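PDB 6B12: Tni2 from Pseudomonas fluorescens, which probably serves as an immunity protein that binds and neutralises its cognate toxin, Tne2. Local coordinates for residues M1-R9 with A56-L65; F114-C124 with F135-T143. All coordinates share one frame; numbering follows the deposited sequence.

How the contacts relate
Contact 1 (1-9 with 56-65) joins separate sheets: the N-terminal strands meet a neighbouring β-hairpin mainly through side chains, with a few polar bonds at the end near the turn. Contact 2 (114-124 with 135-143) lies within one sheet, where adjacent strands of a hairpin share a backbone ladder and the preceding loop folds over one face; it is the more buried of the two. Apolar packing dominates contact 1, whereas contact 2 adds a charged network on one face to apolar packing on the other. Their centres are about 15 Å apart, and they touch where the 59-62 turn and His64 meet Pro119, Ser120 and Ala141.

Contact 1 of 2, residues M1-R9 with A56-L65; sequences MISDFERIR and AIVVPDRQHL
Val58 packs its CG2 methyl over one face of the Phe5 ring, 3.5 Å from the ring centroid, in a CH-pi contact that joins two antiparallel β-sheets. Strand 5-9 runs antiparallel to strand 56-58, but the axes of these short segments come no closer than 8.7 Å, so the strands are bridged by side chains. Phe5 has CG anti to its backbone nitrogen (chi1 168°), which sends the ring across the gap between the sheets. Its far end meets Ala56: CZ lies 3.9 Å from the Ala56 CB, and the Ala56 carbonyl oxygen sits at the ring edge. Leu65 CD2 adds a further contact, 3.6 Å from Phe5 CE1, while the other branch of Leu65 turns to Ile2, with CD1 and Ile2 CD1 also 3.6 Å apart. The Ile2 CD1 methyl thereby reaches the start of strand 64-70, just beyond the type I turn from Val59 to Arg62, and its CG2 branch packs against Val58 CG2.

Polar bonds take over beside this turn. Ile2 N donates to Arg62 O at 2.9 Å, and Arg62, its side chain bent twice, curls back so that NH2 meets Ile2 O at 3.1 Å from above the carbonyl plane. Residue 62 thus both accepts from and donates to the backbone of Ile2. Val58 CG1 lies against one face of the guanidinium, and Glu17 forms a salt bridge with NH1. A water donates to Ile2 O and accepts from Arg62 NE at 3.2 Å, adding a water-mediated link to the two direct bonds between these residues.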
HETATM    1  N   MSE C   1     -24.851  -3.635  11.790  1.00 21.09           N
HETATM    2  CA  MSE C   1     -23.910  -3.608  10.665  1.00 22.15           C
HETATM    3  C   MSE C   1     -23.431  -2.186  10.382  1.00 22.93           C
HETATM    4  O   MSE C   1     -24.078  -1.219  10.766  1.00 23.18           O
HETATM    5  CB  MSE C   1     -24.564  -4.182   9.412  1.00 22.53           C
HETATM    6  CG  MSE C   1     -25.607  -3.264   8.814  1.00 23.14           C
HETATM    7 SE   MSE C   1     -26.620  -4.329   7.523  1.00 48.13          SE
HETATM    8  CE  MSE C   1     -26.487  -3.173   5.978  1.00 48.66           C
ATOM      9  N   ILE C   2     -22.292  -2.076   9.698  1.00 17.79           N
ATOM     10  CA  ILE C   2     -21.685  -0.795   9.365  1.00 16.94           C
ATOM     11  C   ILE C   2     -22.283  -0.263   8.071  1.00 17.84           C
ATOM     12  O   ILE C   2     -22.275  -0.957   7.048  1.00 21.01           O
ATOM     13  CB  ILE C   2     -20.164  -0.945   9.221  1.00 16.43           C
ATOM     14  CG1 ILE C   2     -19.563  -1.335  10.573  1.00 15.95           C
ATOM     15  CG2 ILE C   2     -19.561   0.369   8.641  1.00 16.02           C
ATOM     16  CD1 ILE C   2     -18.069  -1.799  10.470  1.00 19.15           C
ATOM     17  N   SER C   3     -22.810   0.962   8.115  1.00 19.01           N
ATOM     18  CA  SER C   3     -23.426   1.597   6.961  1.00 18.29           C
ATOM     19  C   SER C   3     -22.870   3.009   6.801  1.00 17.49           C
ATOM     20  O   SER C   3     -22.333   3.589   7.744  1.00 19.46           O
ATOM     21  CB  SER C   3     -24.956   1.700   7.119  1.00 19.00           C
ATOM     22  OG  SER C   3     -25.544   0.420   7.372  1.00 24.24           O
ATOM     23  N   ASP C   4     -23.054   3.577   5.606  1.00 18.26           N
ATOM     24  CA  ASP C   4     -22.749   4.992   5.360  1.00 17.80           C
ATOM     25  C   ASP C   4     -21.327   5.362   5.793  1.00 16.69           C
ATOM     26  O   ASP C   4     -21.089   6.364   6.470  1.00 16.92           O
ATOM     27  CB  ASP C   4     -23.775   5.888   6.059  1.00 23.76           C
ATOM     28  CG  ASP C   4     -25.188   5.557   5.659  1.00 33.87           C
ATOM     29  OD1 ASP C   4     -25.429   5.410   4.445  1.00 29.16           O
ATOM     30  OD2 ASP C   4     -26.038   5.413   6.562  1.00 36.65           O
ATOM     31  N   PHE C   5     -20.377   4.534   5.389  1.00 16.81           N
ATOM     32  CA  PHE C   5     -18.971   4.712   5.763  1.00 15.94           C
ATOM     33  C   PHE C   5     -18.331   5.782   4.884  1.00 19.53           C
ATOM     34  O   PHE C   5     -18.259   5.631   3.658  1.00 16.99           O
ATOM     35  CB  PHE C   5     -18.249   3.387   5.608  1.00 17.35           C
ATOM     36  CG  PHE C   5     -16.753   3.490   5.683  1.00 17.49           C
ATOM     37  CD1 PHE C   5     -16.137   3.748   6.885  1.00 15.30           C
ATOM     38  CD2 PHE C   5     -15.976   3.244   4.564  1.00 18.26           C
ATOM     39  CE1 PHE C   5     -14.729   3.817   6.973  1.00 16.92           C
ATOM     40  CE2 PHE C   5     -14.576   3.309   4.629  1.00 20.61           C
ATOM     41  CZ  PHE C   5     -13.963   3.586   5.842  1.00 19.02           C
ATOM     42  N   GLU C   6     -17.873   6.859   5.508  1.00 15.99           N
ATOM     43  CA  GLU C   6     -17.348   8.016   4.790  1.00 15.66           C
ATOM     44  C   GLU C   6     -15.998   8.385   5.373  1.00 16.92           C
ATOM     45  O   GLU C   6     -15.796   8.318   6.588  1.00 18.28           O
ATOM     46  CB  GLU C   6     -18.326   9.222   4.858  1.00 16.72           C
ATOM     47  CG  GLU C   6     -19.524   8.959   3.988  1.00 16.62           C
ATOM     48  CD  GLU C   6     -20.559  10.100   3.934  1.00 30.90           C
ATOM     49  OE1 GLU C   6     -20.642  10.911   4.874  1.00 32.32           O
ATOM     50  OE2 GLU C   6     -21.299  10.138   2.944  1.00 31.22           O
ATOM     51  N   ARG C   7     -15.069   8.750   4.499  1.00 15.02           N
ATOM     52  CA  ARG C   7     -13.750   9.206   4.911  1.00 15.60           C
ATOM     53  C   ARG C   7     -13.624  10.669   4.521  1.00 20.78           C
ATOM     54  O   ARG C   7     -13.920  11.032   3.384  1.00 18.93           O
ATOM     55  CB  ARG C   7     -12.668   8.366   4.243  1.00 14.95           C
ATOM     56  CG  ARG C   7     -12.511   7.003   4.883  1.00 16.63           C
ATOM     57  CD  ARG C   7     -11.850   6.067   3.907  1.00 17.51           C
ATOM     58  NE  ARG C   7     -12.778   5.690   2.846  1.00 16.25           N
ATOM     59  CZ  ARG C   7     -12.420   5.334   1.615  1.00 19.83           C
ATOM     60  NH1 ARG C   7     -11.145   5.322   1.267  1.00 20.38           N
ATOM     61  NH2 ARG C   7     -13.344   4.966   0.724  1.00 18.68           N
ATOM     62  N   ILE C   8     -13.219  11.509   5.460  1.00 15.69           N
ATOM     63  CA  ILE C   8     -13.223  12.951   5.248  1.00 14.57           C
ATOM     64  C   ILE C   8     -11.768  13.400   5.159  1.00 15.85           C
ATOM     65  O   ILE C   8     -10.984  13.193   6.091  1.00 15.84           O
ATOM     66  CB  ILE C   8     -13.985  13.706   6.346  1.00 17.90           C
ATOM     67  CG1 ILE C   8     -15.478  13.272   6.389  1.00 22.75           C
ATOM     68  CG2 ILE C   8     -13.997  15.191   6.041  1.00 19.26           C
ATOM     69  CD1 ILE C   8     -15.733  12.169   7.369  1.00 30.30           C
ATOM     70  N   ARG C   9     -11.403  13.957   4.021  1.00 16.20           N
ATOM     71  CA  ARG C   9     -10.041  14.454   3.822  1.00 15.79           C
ATOM     72  C   ARG C   9      -9.798  15.735   4.623  1.00 15.66           C
ATOM     73  O   ARG C   9     -10.726  16.440   5.019  1.00 17.16           O
ATOM     74  CB  ARG C   9      -9.801  14.725   2.339  1.00 16.70           C
ATOM     75  CG  ARG C   9      -9.787  13.462   1.490  1.00 17.65           C
ATOM     76  CD  ARG C   9     -10.122  13.750   0.010  1.00 18.52           C
ATOM     77  NE  ARG C   9      -9.498  14.950  -0.554  1.00 21.32           N
ATOM     78  CZ  ARG C   9      -8.570  14.942  -1.517  1.00 23.65           C
ATOM     79  NH1 ARG C   9      -8.112  13.793  -2.004  1.00 20.82           N
ATOM     80  NH2 ARG C   9      -8.083  16.087  -1.996  1.00 20.65           N
ATOM     81  N   ALA C  56      -8.518   3.972   6.579  1.00 12.87           N
ATOM     82  CA  ALA C  56      -9.597   3.170   7.162  1.00 13.56           C
ATOM     83  C   ALA C  56     -10.268   2.340   6.087  1.00 12.62           C
ATOM     84  O   ALA C  56     -10.519   2.836   4.981  1.00 16.09           O
ATOM     85  CB  ALA C  56     -10.672   4.059   7.834  1.00 12.82           C
ATOM     86  N   ILE C  57     -10.567   1.079   6.416  1.00 13.55           N
ATOM     87  CA  ILE C  57     -11.383   0.231   5.555  1.00 12.77           C
ATOM     88  C   ILE C  57     -12.460  -0.417   6.408  1.00 14.85           C
ATOM     89  O   ILE C  57     -12.317  -0.570   7.624  1.00 14.15           O
ATOM     90  CB  ILE C  57     -10.575  -0.867   4.814  1.00 14.84           C
ATOM     91  CG1 ILE C  57      -9.817  -1.737   5.822  1.00 16.46           C
ATOM     92  CG2 ILE C  57      -9.622  -0.235   3.779  1.00 20.27           C
ATOM     93  CD1 ILE C  57      -9.423  -3.106   5.279  1.00 27.22           C
ATOM     94  N   VAL C  58     -13.562  -0.758   5.775  1.00 12.51           N
ATOM     95  CA  VAL C  58     -14.555  -1.609   6.418  1.00 12.90           C
ATOM     96  C   VAL C  58     -14.197  -3.055   6.092  1.00 12.00           C
ATOM     97  O   VAL C  58     -14.061  -3.418   4.921  1.00 15.80           O
ATOM     98  CB  VAL C  58     -15.973  -1.260   5.949  1.00 14.95           C
ATOM     99  CG1 VAL C  58     -16.970  -2.256   6.524  1.00 16.16           C
ATOM    100  CG2 VAL C  58     -16.341   0.198   6.363  1.00 15.89           C
ATOM    101  N   VAL C  59     -13.996  -3.865   7.124  1.00 14.44           N
ATOM    102  CA  VAL C  59     -13.715  -5.290   6.908  1.00 14.70           C
ATOM    103  C   VAL C  59     -14.924  -5.912   6.221  1.00 14.97           C
ATOM    104  O   VAL C  59     -16.062  -5.473   6.469  1.00 15.46           O
ATOM    105  CB  VAL C  59     -13.414  -5.962   8.259  1.00 16.06           C
ATOM    106  CG1 VAL C  59     -13.112  -7.460   8.114  1.00 15.05           C
ATOM    107  CG2 VAL C  59     -12.235  -5.217   8.963  1.00 12.54           C
ATOM    108  N   PRO C  60     -14.764  -6.877   5.305  1.00 19.19           N
ATOM    109  CA  PRO C  60     -15.936  -7.331   4.536  1.00 17.62           C
ATOM    110  C   PRO C  60     -17.035  -7.973   5.373  1.00 18.14           C
ATOM    111  O   PRO C  60     -18.159  -8.093   4.861  1.00 18.72           O
ATOM    112  CB  PRO C  60     -15.333  -8.310   3.520  1.00 17.06           C
ATOM    113  CG  PRO C  60     -13.923  -7.759   3.326  1.00 19.07           C
ATOM    114  CD  PRO C  60     -13.515  -7.381   4.724  1.00 16.55           C
ATOM    115  N   ASP C  61     -16.794  -8.282   6.652  1.00 16.68           N
ATOM    116  CA  ASP C  61     -17.878  -8.748   7.509  1.00 19.30           C
ATOM    117  C   ASP C  61     -18.837  -7.623   7.912  1.00 18.36           C
ATOM    118  O   ASP C  61     -19.854  -7.908   8.545  1.00 17.47           O
ATOM    119  CB  ASP C  61     -17.316  -9.475   8.755  1.00 14.91           C
ATOM    120  CG  ASP C  61     -16.504  -8.572   9.686  1.00 15.32           C
ATOM    121  OD1 ASP C  61     -16.547  -7.336   9.563  1.00 15.71           O
ATOM    122  OD2 ASP C  61     -15.802  -9.127  10.554  1.00 17.51           O
ATOM    123  N   ARG C  62     -18.526  -6.378   7.531  1.00 14.51           N
ATOM    124  CA  ARG C  62     -19.347  -5.192   7.807  1.00 15.05           C
ATOM    125  C   ARG C  62     -19.615  -5.004   9.291  1.00 18.05           C
ATOM    126  O   ARG C  62     -20.617  -4.390   9.678  1.00 16.17           O
ATOM    127  CB  ARG C  62     -20.671  -5.211   7.039  1.00 15.58           C
ATOM    128  CG  ARG C  62     -20.540  -5.476   5.564  1.00 22.51           C
ATOM    129  CD  ARG C  62     -19.743  -4.435   4.871  1.00 30.39           C
ATOM    130  NE  ARG C  62     -20.347  -3.102   4.976  1.00 33.05           N
ATOM    131  CZ  ARG C  62     -19.833  -2.026   4.391  1.00 30.26           C
ATOM    132  NH1 ARG C  62     -18.731  -2.147   3.656  1.00 26.84           N
ATOM    133  NH2 ARG C  62     -20.409  -0.832   4.545  1.00 24.47           N
ATOM    134  N   GLN C  63     -18.714  -5.486  10.150  1.00 13.58           N
ATOM    135  CA  GLN C  63     -18.909  -5.251  11.577  1.00 14.11           C
ATOM    136  C   GLN C  63     -17.591  -4.976  12.278  1.00 17.08           C
ATOM    137  O   GLN C  63     -17.548  -4.944  13.519  1.00 14.49           O
ATOM    138  CB  GLN C  63     -19.659  -6.434  12.219  1.00 19.29           C
ATOM    139  CG  GLN C  63     -19.035  -7.827  12.018  1.00 14.93           C
ATOM    140  CD  GLN C  63     -20.104  -8.894  12.199  1.00 16.67           C
ATOM    141  OE1 GLN C  63     -20.455  -9.250  13.328  1.00 18.70           O
ATOM    142  NE2 GLN C  63     -20.648  -9.372  11.097  1.00 16.18           N
ATOM    143  N   HIS C  64     -16.528  -4.777  11.513  1.00 14.50           N
ATOM    144  CA  HIS C  64     -15.275  -4.250  12.017  1.00 15.12           C
ATOM    145  C   HIS C  64     -14.734  -3.250  11.021  1.00 14.18           C
ATOM    146  O   HIS C  64     -14.999  -3.325   9.814  1.00 14.39           O
ATOM    147  CB  HIS C  64     -14.245  -5.374  12.229  1.00 13.65           C
ATOM    148  CG  HIS C  64     -14.685  -6.400  13.212  1.00 13.31           C
ATOM    149  ND1 HIS C  64     -15.310  -7.573  12.841  1.00 12.51           N
ATOM    150  CD2 HIS C  64     -14.586  -6.431  14.562  1.00 13.96           C
ATOM    151  CE1 HIS C  64     -15.561  -8.289  13.920  1.00 17.64           C
ATOM    152  NE2 HIS C  64     -15.146  -7.617  14.978  1.00 15.63           N
ATOM    153  N   LEU C  65     -13.930  -2.328  11.537  1.00 15.29           N
ATOM    154  CA  LEU C  65     -13.117  -1.465  10.701  1.00 13.76           C
ATOM    155  C   LEU C  65     -11.655  -1.751  11.011  1.00 15.14           C
ATOM    156  O   LEU C  65     -11.298  -2.056  12.154  1.00 17.04           O
ATOM    157  CB  LEU C  65     -13.425   0.010  10.962  1.00 12.87           C
ATOM    158  CG  LEU C  65     -14.902   0.342  10.633  1.00 16.66           C
ATOM    159  CD1 LEU C  65     -15.681   0.419  11.940  1.00 17.34           C
ATOM    160  CD2 LEU C  65     -14.988   1.631   9.856  1.00 20.38           C
TER
HETATM  161  O   HOH W   1     -23.394  -3.093   5.806  1.00 31.98           O

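Contact 2 of 2, residues F114-C124 with F135-T143; sequences FPQVSPSIFTC and FRVDIDAST
Arg136 turns CG away from its own backbone N (chi1 165°) and, extended as far as NE, spans one face of the β-hairpin formed by strands 121-128 and 134-140 and lays its guanidinium flat on Phe114. The planes are only 6° apart, and Arg136 CZ lies 3.8 Å from the ring centroid, a stacked cation-pi pair. The same guanidinium grips Asp138 side-on, NE to OD1 and NH2 to OD2, both at 3.0 Å. Each carboxylate oxygen has another donor: Thr123 OG1 meets Asp138 OD1 at 2.7 Å, from the face opposite Arg136 NE, and Gln116 NE2 reaches OD2 from above the carboxylate plane. The four bonds hold the carboxylate in place, and the Gln116 bond, with the Phe114 stack, ties residues 114-116 to the sheet.

On the other face, Phe122 and Ile139 form a hydrogen-bonded antiparallel pair. Phe122 has CG between its backbone nitrogen and carbonyl carbon (chi1 67°), turning the ring over Ile139, whose CG2 lies 3.6 Å from Phe122 CE1. At the end of the ladder, where Asp140 pairs with Ile121, Asp140 OD1 forms an Asx turn with Ser142 N and also accepts from Ser142 OG and, at 2.7 Å, from Ser120 OG.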
ATOM      1  N   PHE C 114      -7.793  -9.517  -0.991  1.00 19.86           N
ATOM      2  CA  PHE C 114      -7.639 -10.766  -1.719  1.00 18.00           C
ATOM      3  C   PHE C 114      -8.840 -11.670  -1.457  1.00 20.83           C
ATOM      4  O   PHE C 114      -9.591 -11.450  -0.504  1.00 24.69           O
ATOM      5  CB  PHE C 114      -6.346 -11.487  -1.299  1.00 18.25           C
ATOM      6  CG  PHE C 114      -5.094 -10.743  -1.672  1.00 19.77           C
ATOM      7  CD1 PHE C 114      -4.535 -10.894  -2.924  1.00 26.08           C
ATOM      8  CD2 PHE C 114      -4.489  -9.890  -0.766  1.00 18.13           C
ATOM      9  CE1 PHE C 114      -3.371 -10.197  -3.276  1.00 30.87           C
ATOM     10  CE2 PHE C 114      -3.329  -9.169  -1.105  1.00 20.18           C
ATOM     11  CZ  PHE C 114      -2.772  -9.340  -2.366  1.00 25.26           C
ATOM     12  N   PRO C 115      -9.054 -12.688  -2.285  1.00 25.36           N
ATOM     13  CA  PRO C 115     -10.100 -13.673  -1.975  1.00 27.64           C
ATOM     14  C   PRO C 115      -9.850 -14.341  -0.632  1.00 24.98           C
ATOM     15  O   PRO C 115      -8.713 -14.677  -0.287  1.00 26.71           O
ATOM     16  CB  PRO C 115     -10.009 -14.680  -3.131  1.00 36.22           C
ATOM     17  CG  PRO C 115      -8.900 -14.213  -4.025  1.00 37.33           C
ATOM     18  CD  PRO C 115      -8.523 -12.828  -3.651  1.00 31.25           C
ATOM     19  N   GLN C 116     -10.925 -14.510   0.142  1.00 23.33           N
ATOM     20  CA  GLN C 116     -10.813 -15.090   1.473  1.00 23.47           C
ATOM     21  C   GLN C 116     -11.950 -16.072   1.701  1.00 26.01           C
ATOM     22  O   GLN C 116     -13.021 -15.961   1.108  1.00 25.25           O
ATOM     23  CB  GLN C 116     -10.840 -14.017   2.575  1.00 21.74           C
ATOM     24  CG  GLN C 116      -9.762 -12.956   2.474  1.00 22.61           C
ATOM     25  CD  GLN C 116      -8.372 -13.506   2.772  1.00 22.40           C
ATOM     26  OE1 GLN C 116      -8.224 -14.645   3.231  1.00 25.84           O
ATOM     27  NE2 GLN C 116      -7.349 -12.696   2.522  1.00 19.98           N
ATOM     28  N   VAL C 117     -11.709 -17.029   2.603  1.00 30.57           N
ATOM     29  CA  VAL C 117     -12.757 -17.978   2.973  1.00 32.15           C
ATOM     30  C   VAL C 117     -13.711 -17.392   4.000  1.00 28.31           C
ATOM     31  O   VAL C 117     -14.753 -17.989   4.280  1.00 30.82           O
ATOM     32  CB  VAL C 117     -12.134 -19.287   3.503  1.00 35.84           C
ATOM     33  CG1 VAL C 117     -10.947 -19.715   2.631  1.00 37.83           C
ATOM     34  CG2 VAL C 117     -11.682 -19.117   4.944  1.00 33.88           C
ATOM     35  N   SER C 118     -13.393 -16.230   4.565  1.00 19.27           N
ATOM     36  CA  SER C 118     -14.235 -15.592   5.533  1.00 19.15           C
ATOM     37  C   SER C 118     -14.209 -14.090   5.313  1.00 18.32           C
ATOM     38  O   SER C 118     -13.118 -13.502   5.174  1.00 16.05           O
ATOM     39  CB  SER C 118     -13.772 -15.899   6.957  1.00 20.12           C
ATOM     40  OG  SER C 118     -14.412 -15.018   7.852  1.00 18.20           O
ATOM     41  N   PRO C 119     -15.375 -13.439   5.326  1.00 15.05           N
ATOM     42  CA  PRO C 119     -15.399 -11.969   5.226  1.00 17.47           C
ATOM     43  C   PRO C 119     -14.746 -11.281   6.403  1.00 14.72           C
ATOM     44  O   PRO C 119     -14.522 -10.058   6.344  1.00 16.31           O
ATOM     45  CB  PRO C 119     -16.904 -11.641   5.175  1.00 16.58           C
ATOM     46  CG  PRO C 119     -17.541 -12.882   4.700  1.00 21.88           C
ATOM     47  CD  PRO C 119     -16.738 -14.001   5.340  1.00 15.39           C
ATOM     48  N   SER C 120     -14.459 -12.008   7.483  1.00 14.95           N
ATOM     49  CA  SER C 120     -13.822 -11.381   8.632  1.00 14.25           C
ATOM     50  C   SER C 120     -12.333 -11.108   8.407  1.00 13.93           C
ATOM     51  O   SER C 120     -11.734 -10.394   9.212  1.00 16.52           O
ATOM     52  CB  SER C 120     -13.970 -12.258   9.873  1.00 13.18           C
ATOM     53  OG  SER C 120     -13.236 -13.475   9.716  1.00 17.13           O
ATOM     54  N   ILE C 121     -11.743 -11.618   7.329  1.00 12.47           N
ATOM     55  CA  ILE C 121     -10.301 -11.476   7.085  1.00 13.83           C
ATOM     56  C   ILE C 121     -10.051 -10.251   6.224  1.00 16.66           C
ATOM     57  O   ILE C 121     -10.691 -10.077   5.184  1.00 17.80           O
ATOM     58  CB  ILE C 121      -9.729 -12.731   6.403  1.00 15.74           C
ATOM     59  CG1 ILE C 121      -9.906 -13.954   7.309  1.00 21.02           C
ATOM     60  CG2 ILE C 121      -8.233 -12.538   6.099  1.00 18.42           C
ATOM     61  CD1 ILE C 121      -9.605 -15.314   6.617  1.00 19.14           C
ATOM     62  N   PHE C 122      -9.081  -9.421   6.635  1.00 14.96           N
ATOM     63  CA  PHE C 122      -8.577  -8.345   5.795  1.00 12.46           C
ATOM     64  C   PHE C 122      -7.061  -8.483   5.702  1.00 15.33           C
ATOM     65  O   PHE C 122      -6.439  -9.278   6.418  1.00 14.75           O
ATOM     66  CB  PHE C 122      -8.983  -6.962   6.333  1.00 13.68           C
ATOM     67  CG  PHE C 122      -8.343  -6.619   7.651  1.00 13.28           C
ATOM     68  CD1 PHE C 122      -8.899  -7.051   8.849  1.00 13.90           C
ATOM     69  CD2 PHE C 122      -7.187  -5.840   7.684  1.00 12.56           C
ATOM     70  CE1 PHE C 122      -8.316  -6.729  10.063  1.00 13.61           C
ATOM     71  CE2 PHE C 122      -6.570  -5.518   8.905  1.00 17.98           C
ATOM     72  CZ  PHE C 122      -7.127  -5.942  10.090  1.00 13.24           C
ATOM     73  N   THR C 123      -6.469  -7.719   4.791  1.00 13.30           N
ATOM     74  CA  THR C 123      -5.033  -7.799   4.533  1.00 13.60           C
ATOM     75  C   THR C 123      -4.394  -6.435   4.724  1.00 12.70           C
ATOM     76  O   THR C 123      -4.880  -5.438   4.191  1.00 15.32           O
ATOM     77  CB  THR C 123      -4.764  -8.273   3.102  1.00 19.36           C
ATOM     78  OG1 THR C 123      -5.343  -9.568   2.893  1.00 20.12           O
ATOM     79  CG2 THR C 123      -3.256  -8.365   2.849  1.00 20.30           C
ATOM     80  N   CYS C 124      -3.265  -6.394   5.436  1.00 12.35           N
ATOM     81  CA  CYS C 124      -2.509  -5.156   5.546  1.00 16.44           C
ATOM     82  C   CYS C 124      -1.065  -5.461   5.186  1.00 16.22           C
ATOM     83  O   CYS C 124      -0.527  -6.523   5.552  1.00 17.86           O
ATOM     84  CB  CYS C 124      -2.629  -4.562   6.947  1.00 17.87           C
ATOM     85  SG  CYS C 124      -2.050  -2.848   7.097  1.00 19.85           S
ATOM     86  N   PHE C 135       5.579  -7.637   3.418  1.00 23.45           N
ATOM     87  CA  PHE C 135       4.894  -8.867   3.763  1.00 21.97           C
ATOM     88  C   PHE C 135       3.403  -8.615   3.716  1.00 24.83           C
ATOM     89  O   PHE C 135       2.927  -7.581   4.183  1.00 21.68           O
ATOM     90  CB  PHE C 135       5.286  -9.366   5.140  1.00 21.20           C
ATOM     91  CG  PHE C 135       6.682  -9.867   5.194  1.00 23.29           C
ATOM     92  CD1 PHE C 135       7.740  -8.982   5.295  1.00 22.98           C
ATOM     93  CD2 PHE C 135       6.938 -11.222   5.119  1.00 25.93           C
ATOM     94  CE1 PHE C 135       9.051  -9.442   5.318  1.00 24.40           C
ATOM     95  CE2 PHE C 135       8.244 -11.693   5.156  1.00 24.39           C
ATOM     96  CZ  PHE C 135       9.293 -10.804   5.252  1.00 27.85           C
ATOM     97  N   ARG C 136       2.686  -9.561   3.140  1.00 20.83           N
ATOM     98  CA  ARG C 136       1.230  -9.567   3.192  1.00 20.22           C
ATOM     99  C   ARG C 136       0.801 -10.214   4.500  1.00 18.91           C
ATOM    100  O   ARG C 136       1.193 -11.360   4.788  1.00 19.36           O
ATOM    101  CB  ARG C 136       0.674 -10.332   1.994  1.00 21.47           C
ATOM    102  CG  ARG C 136      -0.783 -10.698   2.164  1.00 19.76           C
ATOM    103  CD  ARG C 136      -1.267 -11.492   0.965  1.00 24.06           C
ATOM    104  NE  ARG C 136      -2.560 -12.111   1.260  1.00 20.48           N
ATOM    105  CZ  ARG C 136      -3.229 -12.855   0.393  1.00 27.84           C
ATOM    106  NH1 ARG C 136      -2.728 -13.057  -0.827  1.00 25.07           N
ATOM    107  NH2 ARG C 136      -4.397 -13.380   0.739  1.00 25.97           N
ATOM    108  N   VAL C 137       0.028  -9.487   5.306  1.00 18.63           N
ATOM    109  CA  VAL C 137      -0.421  -9.968   6.613  1.00 17.61           C
ATOM    110  C   VAL C 137      -1.940 -10.047   6.590  1.00 17.14           C
ATOM    111  O   VAL C 137      -2.628  -9.025   6.516  1.00 17.61           O
ATOM    112  CB  VAL C 137       0.074  -9.078   7.759  1.00 17.90           C
ATOM    113  CG1 VAL C 137      -0.340  -9.687   9.128  1.00 17.03           C
ATOM    114  CG2 VAL C 137       1.591  -8.923   7.687  1.00 18.64           C
ATOM    115  N   ASP C 138      -2.460 -11.262   6.632  1.00 16.42           N
ATOM    116  CA  ASP C 138      -3.897 -11.479   6.704  1.00 16.89           C
ATOM    117  C   ASP C 138      -4.301 -11.580   8.165  1.00 15.35           C
ATOM    118  O   ASP C 138      -3.655 -12.280   8.949  1.00 18.05           O
ATOM    119  CB  ASP C 138      -4.286 -12.758   5.958  1.00 16.70           C
ATOM    120  CG  ASP C 138      -4.240 -12.597   4.441  1.00 23.11           C
ATOM    121  OD1 ASP C 138      -3.791 -11.539   3.929  1.00 26.60           O
ATOM    122  OD2 ASP C 138      -4.655 -13.535   3.741  1.00 27.10           O
ATOM    123  N   ILE C 139      -5.384 -10.890   8.518  1.00 15.37           N
ATOM    124  CA  ILE C 139      -5.804 -10.697   9.900  1.00 15.02           C
ATOM    125  C   ILE C 139      -7.294 -11.023  10.002  1.00 14.74           C
ATOM    126  O   ILE C 139      -8.076 -10.575   9.168  1.00 15.47           O
ATOM    127  CB  ILE C 139      -5.525  -9.249  10.354  1.00 15.71           C
ATOM    128  CG1 ILE C 139      -4.004  -8.978  10.300  1.00 16.15           C
ATOM    129  CG2 ILE C 139      -6.073  -8.982  11.768  1.00 18.60           C
ATOM    130  CD1 ILE C 139      -3.650  -7.512  10.060  1.00 17.28           C
ATOM    131  N   ASP C 140      -7.669 -11.814  11.005  1.00 14.21           N
ATOM    132  CA  ASP C 140      -9.072 -12.150  11.266  1.00 17.21           C
ATOM    133  C   ASP C 140      -9.643 -11.086  12.192  1.00 15.61           C
ATOM    134  O   ASP C 140      -9.352 -11.075  13.395  1.00 17.74           O
ATOM    135  CB  ASP C 140      -9.169 -13.535  11.898  1.00 14.55           C
ATOM    136  CG  ASP C 140     -10.605 -13.980  12.154  1.00 15.50           C
ATOM    137  OD1 ASP C 140     -11.553 -13.224  11.846  1.00 15.73           O
ATOM    138  OD2 ASP C 140     -10.740 -15.113  12.659  1.00 19.38           O
ATOM    139  N   ALA C 141     -10.459 -10.187  11.645  1.00 14.85           N
ATOM    140  CA  ALA C 141     -11.032  -9.139  12.486  1.00 15.34           C
ATOM    141  C   ALA C 141     -11.978  -9.680  13.544  1.00 16.34           C
ATOM    142  O   ALA C 141     -12.254  -8.969  14.513  1.00 18.83           O
ATOM    143  CB  ALA C 141     -11.800  -8.095  11.648  1.00 16.22           C
ATOM    144  N   SER C 142     -12.549 -10.876  13.348  1.00 17.77           N
ATOM    145  CA  SER C 142     -13.479 -11.386  14.343  1.00 18.45           C
ATOM    146  C   SER C 142     -12.766 -11.822  15.619  1.00 25.83           C
ATOM    147  O   SER C 142     -13.413 -11.953  16.664  1.00 22.86           O
ATOM    148  CB  SER C 142     -14.308 -12.544  13.757  1.00 15.42           C
ATOM    149  OG  SER C 142     -13.497 -13.687  13.559  1.00 17.50           O
ATOM    150  N   THR C 143     -11.446 -12.023  15.574  1.00 17.28           N
ATOM    151  CA  THR C 143     -10.685 -12.385  16.753  1.00 20.35           C
ATOM    152  C   THR C 143      -9.595 -11.395  17.063  1.00 24.13           C
ATOM    153  O   THR C 143      -9.070 -11.411  18.183  1.00 25.03           O
ATOM    154  CB  THR C 143     -10.037 -13.758  16.580  1.00 21.13           C
ATOM    155  OG1 THR C 143      -9.117 -13.704  15.485  1.00 17.90           O
ATOM    156  CG2 THR C 143     -11.122 -14.799  16.302  1.00 24.04           C
TER
HETATM  157  O   HOH W   2      -6.100 -15.070  -0.660  1.00 31.15           O
HETATM  158  O   HOH W   3      -5.822 -15.675   4.423  1.00 34.44           O